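Local coordinates for protein Old Yellow Enzyme (Pichia, PDB 6AGZ) that reduces the carbon–carbon double bond of enone compounds asymmetrically, probably at the expense of NAD(P)H, using a flavin mononucleotide bound in a TIM barrel, at residues T35-N39 and N376-L380; V44-L50 and P401-A405. The contacts are given in a common frame with arbitrary orientation. Numbering follows the deposited sequence.

Contact 1 of 2, residues T35-N39 and N376-L380; sequences TRFRN and NDGYL. With FMN (flavin mononucleotide), chain C.
Y379, R38 and R36 form the heart of this buried contact between the loop after barrel strand 29-31 and a C-terminal loop. The backbones stay apart, R36 CA 8.3 Å from Y379 CA and R38 CA 8.0 Å from N376 CA. N376-Y379 is a type II β-turn with G378 at positive phi, closed by Y379 N to N376 O (2.9 Å); F37 takes the left-handed helical conformation. R38 CG makes a CH-pi contact 3.6 Å from the centroid of the Y379 ring (chi1 t), almost on its normal. R38 NH1 donates to R36 O (2.8 Å) and NH2 weakly to D377 O (3.2 Å); NE bonds S375 O. R36 (m, m, m) places CB 3.6 Å from Y379 CE1 and gives NH2 to G378 O (3.1 Å); F370 O takes its NE. A water oxygen lies 2.9 Å from R36 NH1 and 3.0 Å from Y379 O. T35 OG1 donates to FMN O4 (2.6 Å). Backbone carbonyls thus receive both buried guanidinium groups, joining flavin-binding loop and C-terminal segment.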
# COMPACT_ATOMS: atom_id res chain seq x y z
N THR A 35 14.50 -15.23 20.03
CA THR A 35 14.48 -16.63 20.45
C THR A 35 15.89 -17.10 20.78
O THR A 35 16.82 -16.90 20.00
CB THR A 35 13.87 -17.49 19.34
OG1 THR A 35 12.48 -17.19 19.20
CG2 THR A 35 14.04 -18.97 19.67
N ARG A 36 16.04 -17.74 21.94
CA ARG A 36 17.34 -18.21 22.40
C ARG A 36 17.36 -19.67 22.85
O ARG A 36 18.46 -20.24 22.94
CB ARG A 36 17.85 -17.34 23.56
CG ARG A 36 17.94 -15.86 23.24
CD ARG A 36 18.86 -15.58 22.06
NE ARG A 36 20.19 -16.14 22.27
CZ ARG A 36 21.15 -15.54 22.97
NH1 ARG A 36 20.92 -14.37 23.55
NH2 ARG A 36 22.33 -16.12 23.10
N PHE A 37 16.21 -20.28 23.14
CA PHE A 37 16.13 -21.70 23.50
C PHE A 37 16.90 -22.00 24.79
O PHE A 37 17.68 -22.95 24.86
CB PHE A 37 16.60 -22.60 22.36
CG PHE A 37 15.74 -22.53 21.14
CD1 PHE A 37 14.36 -22.54 21.24
CD2 PHE A 37 16.31 -22.44 19.88
CE1 PHE A 37 13.56 -22.47 20.11
CE2 PHE A 37 15.52 -22.37 18.74
CZ PHE A 37 14.15 -22.39 18.86
N ARG A 38 16.68 -21.18 25.81
CA ARG A 38 17.26 -21.40 27.13
C ARG A 38 16.21 -21.80 28.16
O ARG A 38 16.44 -21.65 29.37
CB ARG A 38 18.03 -20.17 27.60
CG ARG A 38 19.53 -20.23 27.34
CD ARG A 38 19.85 -20.14 25.85
NE ARG A 38 21.29 -20.01 25.61
CZ ARG A 38 21.83 -19.68 24.44
NH1 ARG A 38 21.05 -19.43 23.40
NH2 ARG A 38 23.14 -19.59 24.32
N ASN A 39 15.07 -22.30 27.72
CA ASN A 39 14.08 -22.89 28.60
C ASN A 39 14.42 -24.36 28.83
O ASN A 39 15.26 -24.95 28.16
CB ASN A 39 12.67 -22.76 28.01
CG ASN A 39 12.29 -21.33 27.70
OD1 ASN A 39 11.61 -20.67 28.49
ND2 ASN A 39 12.73 -20.84 26.55
N ASN A 376 24.44 -21.43 29.06
CA ASN A 376 24.78 -20.06 29.39
C ASN A 376 25.90 -19.50 28.53
O ASN A 376 26.11 -18.29 28.52
CB ASN A 376 25.17 -19.94 30.87
CG ASN A 376 24.01 -20.19 31.81
OD1 ASN A 376 22.85 -20.10 31.41
ND2 ASN A 376 24.32 -20.51 33.06
N ASP A 377 26.63 -20.36 27.82
CA ASP A 377 27.72 -19.91 26.96
C ASP A 377 27.17 -19.04 25.84
O ASP A 377 26.28 -19.46 25.09
CB ASP A 377 28.48 -21.10 26.40
CG ASP A 377 29.72 -20.69 25.63
OD1 ASP A 377 30.23 -19.58 25.87
OD2 ASP A 377 30.18 -21.48 24.78
N GLY A 378 27.71 -17.83 25.71
CA GLY A 378 27.18 -16.87 24.76
C GLY A 378 25.81 -16.34 25.12
O GLY A 378 25.18 -15.67 24.30
N TYR A 379 25.32 -16.63 26.33
CA TYR A 379 24.03 -16.17 26.81
C TYR A 379 24.15 -15.29 28.04
O TYR A 379 23.58 -14.19 28.07
CB TYR A 379 23.13 -17.39 27.11
CG TYR A 379 21.69 -17.05 27.43
CD1 TYR A 379 20.79 -16.76 26.41
CD2 TYR A 379 21.23 -17.04 28.74
CE1 TYR A 379 19.47 -16.45 26.70
CE2 TYR A 379 19.91 -16.74 29.03
CZ TYR A 379 19.04 -16.45 28.00
OH TYR A 379 17.73 -16.14 28.29
N LEU A 380 24.90 -15.73 29.05
CA LEU A 380 25.17 -14.94 30.24
C LEU A 380 26.64 -14.60 30.39
O LEU A 380 27.04 -14.02 31.41
CB LEU A 380 24.68 -15.67 31.50
CG LEU A 380 23.17 -15.82 31.68
CD1 LEU A 380 22.86 -16.61 32.94
CD2 LEU A 380 22.50 -14.45 31.73
N1 FMN C . 11.66 -11.94 15.79
C2 FMN C . 10.42 -12.31 16.27
O2 FMN C . 9.42 -11.67 15.94
N3 FMN C . 10.29 -13.39 17.12
C4 FMN C . 11.41 -14.10 17.49
O4 FMN C . 11.31 -15.06 18.25
C4A FMN C . 12.66 -13.73 17.01
N5 FMN C . 13.78 -14.45 17.38
C5A FMN C . 15.02 -14.08 16.91
C6 FMN C . 16.14 -14.81 17.29
C7 FMN C . 17.39 -14.45 16.82
C7M FMN C . 18.60 -15.24 17.24
C8 FMN C . 17.53 -13.37 15.97
C8M FMN C . 18.89 -12.98 15.46
C9 FMN C . 16.41 -12.64 15.58
C9A FMN C . 15.15 -13.00 16.06
N10 FMN C . 14.03 -12.28 15.68
C10 FMN C . 12.79 -12.65 16.15
C1' FMN C . 14.17 -11.09 14.76
C2' FMN C . 14.52 -9.88 15.62
O2' FMN C . 13.46 -9.63 16.53
C3' FMN C . 14.81 -8.62 14.81
O3' FMN C . 13.66 -8.22 14.10
C4' FMN C . 15.97 -8.85 13.84
O4' FMN C . 17.03 -9.47 14.52
C5' FMN C . 16.47 -7.54 13.24
O5' FMN C . 16.81 -6.65 14.28
P FMN C . 18.36 -6.30 14.56
O1P FMN C . 19.01 -5.85 13.28
O2P FMN C . 18.45 -5.19 15.58
O3P FMN C . 19.05 -7.53 15.09
O HOH W 1 23.06 -13.36 25.25

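Contact 2 of 2, residues V44-L50 and P401-A405; sequences VATDSML and PQPLA
A single antiparallel β-bridge joins the last five residues of the chain to the loop leading into helix 47-57, the first helix after barrel strand 29-31. T46 and P403 make up a non-hydrogen-bonded pair with CA atoms 4.1 Å apart. On one side L404 N donates to A45 O (3.0 Å), and on the other D47 N donates to Q402 O (2.8 Å). T46 CA also lies 3.1 Å from Q402 O, a CA-H...O contact. Residues 44-46 and 401-403 are extended; D47 then turns into the helix. T46 (chi1 p) is its N-cap and forms a capping box with M49: M49 N to T46 OG1 (3.4 Å) and T46 N to M49 SD (3.6 Å) are both weak, and R38 O is the stronger partner of OG1. D47, also p, swings OD1 back to accept from Q402 N (2.8 Å). L404 (m, t) buries the largest area, with CD2 3.7 Å from L50 CD2 and CD1 4.3 Å from A45 CB, while V44 CG1 packs on P403 CB at 3.9 Å. P401 CB sits 3.3 Å from S48 OG, whose hydrogen-bond partner is N376 OD1. Because a non-hydrogen-bonded position asks no amide proton of P403, a proline-rich tail can still pair by its backbone, and the carboxylate of D47 adds a third hydrogen bond to the two of the bridge.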
# COMPACT_ATOMS: atom_id res chain seq x y z
N VAL A 44 9.92 -24.54 30.41
CA VAL A 44 9.81 -23.70 31.60
C VAL A 44 10.97 -22.72 31.61
O VAL A 44 12.11 -23.09 31.32
CB VAL A 44 9.80 -24.55 32.88
CG1 VAL A 44 9.63 -23.67 34.11
CG2 VAL A 44 8.69 -25.60 32.82
N ALA A 45 10.67 -21.46 31.94
CA ALA A 45 11.71 -20.44 32.01
C ALA A 45 12.69 -20.75 33.13
O ALA A 45 12.34 -21.32 34.16
CB ALA A 45 11.08 -19.06 32.22
N THR A 46 13.94 -20.35 32.92
CA THR A 46 15.04 -20.73 33.80
C THR A 46 15.62 -19.52 34.52
O THR A 46 15.38 -18.37 34.14
CB THR A 46 16.14 -21.45 33.02
OG1 THR A 46 16.59 -20.62 31.94
CG2 THR A 46 15.62 -22.76 32.45
N ASP A 47 16.40 -19.81 35.56
CA ASP A 47 17.12 -18.76 36.28
C ASP A 47 18.06 -18.00 35.35
O ASP A 47 18.26 -16.79 35.51
CB ASP A 47 17.89 -19.37 37.45
CG ASP A 47 18.76 -20.54 37.03
OD1 ASP A 47 18.62 -21.01 35.87
OD2 ASP A 47 19.58 -21.01 37.85
N SER A 48 18.64 -18.70 34.38
CA SER A 48 19.48 -18.05 33.38
C SER A 48 18.70 -16.99 32.62
O SER A 48 19.19 -15.88 32.38
CB SER A 48 20.06 -19.09 32.42
OG SER A 48 20.82 -20.06 33.11
N MET A 49 17.47 -17.33 32.21
CA MET A 49 16.62 -16.35 31.54
C MET A 49 16.27 -15.19 32.46
O MET A 49 16.17 -14.04 32.02
CB MET A 49 15.36 -17.02 31.01
CG MET A 49 15.61 -18.05 29.93
SD MET A 49 14.14 -19.03 29.55
CE MET A 49 12.97 -17.73 29.18
N LEU A 50 16.08 -15.48 33.75
CA LEU A 50 15.74 -14.43 34.70
C LEU A 50 16.87 -13.41 34.82
O LEU A 50 16.64 -12.20 34.77
CB LEU A 50 15.41 -15.04 36.07
CG LEU A 50 14.92 -14.08 37.16
CD1 LEU A 50 14.05 -13.00 36.57
CD2 LEU A 50 14.17 -14.84 38.23
N PRO A 401 21.36 -24.39 33.58
CA PRO A 401 20.18 -23.60 33.94
C PRO A 401 19.16 -24.44 34.69
O PRO A 401 19.00 -25.64 34.46
CB PRO A 401 19.63 -23.14 32.58
CG PRO A 401 20.82 -23.17 31.67
CD PRO A 401 21.64 -24.34 32.13
N GLN A 402 18.46 -23.78 35.62
CA GLN A 402 17.46 -24.42 36.45
C GLN A 402 16.11 -23.74 36.27
O GLN A 402 16.04 -22.51 36.17
CB GLN A 402 17.86 -24.36 37.93
CG GLN A 402 19.21 -24.99 38.24
CD GLN A 402 19.17 -26.50 38.16
OE1 GLN A 402 18.15 -27.12 38.44
NE2 GLN A 402 20.29 -27.11 37.77
N PRO A 403 15.02 -24.50 36.24
CA PRO A 403 13.70 -23.89 36.09
C PRO A 403 13.33 -23.04 37.29
O PRO A 403 13.73 -23.32 38.43
CB PRO A 403 12.76 -25.09 35.95
CG PRO A 403 13.48 -26.21 36.62
CD PRO A 403 14.94 -25.97 36.35
N LEU A 404 12.56 -21.99 37.03
CA LEU A 404 12.12 -21.08 38.08
C LEU A 404 10.91 -21.59 38.84
O LEU A 404 10.57 -21.03 39.89
CB LEU A 404 11.82 -19.70 37.49
CG LEU A 404 13.04 -18.95 36.95
CD1 LEU A 404 12.62 -17.79 36.07
CD2 LEU A 404 13.91 -18.48 38.10
N ALA A 405 10.24 -22.63 38.34
CA ALA A 405 9.07 -23.19 39.00
C ALA A 405 8.83 -24.62 38.54
O ALA A 405 7.90 -25.29 39.01
CB ALA A 405 7.85 -22.33 38.74

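The two contacts cross along the chain, each pairing the region after the first barrel strand with the C-terminal region, and their centres are 11 Å apart. T46 OG1 lies 2.8 Å from R38 O and S48 OG 2.7 Å from N376 OD1, both probable hydrogen bonds, so the start of helix 47-57 meets both segments of contact 1. M49 packs on both of these, its CG 3.3 Å from Y379 OH and its SD 3.2 Å from N39 OD1, and P401 touches N376. Contact 1 reaches the cofactor through T35, at the O4 end of a flavin also held by P33, Q110 and R239; contact 2 continues the same C-terminal packing to the last residue, A405.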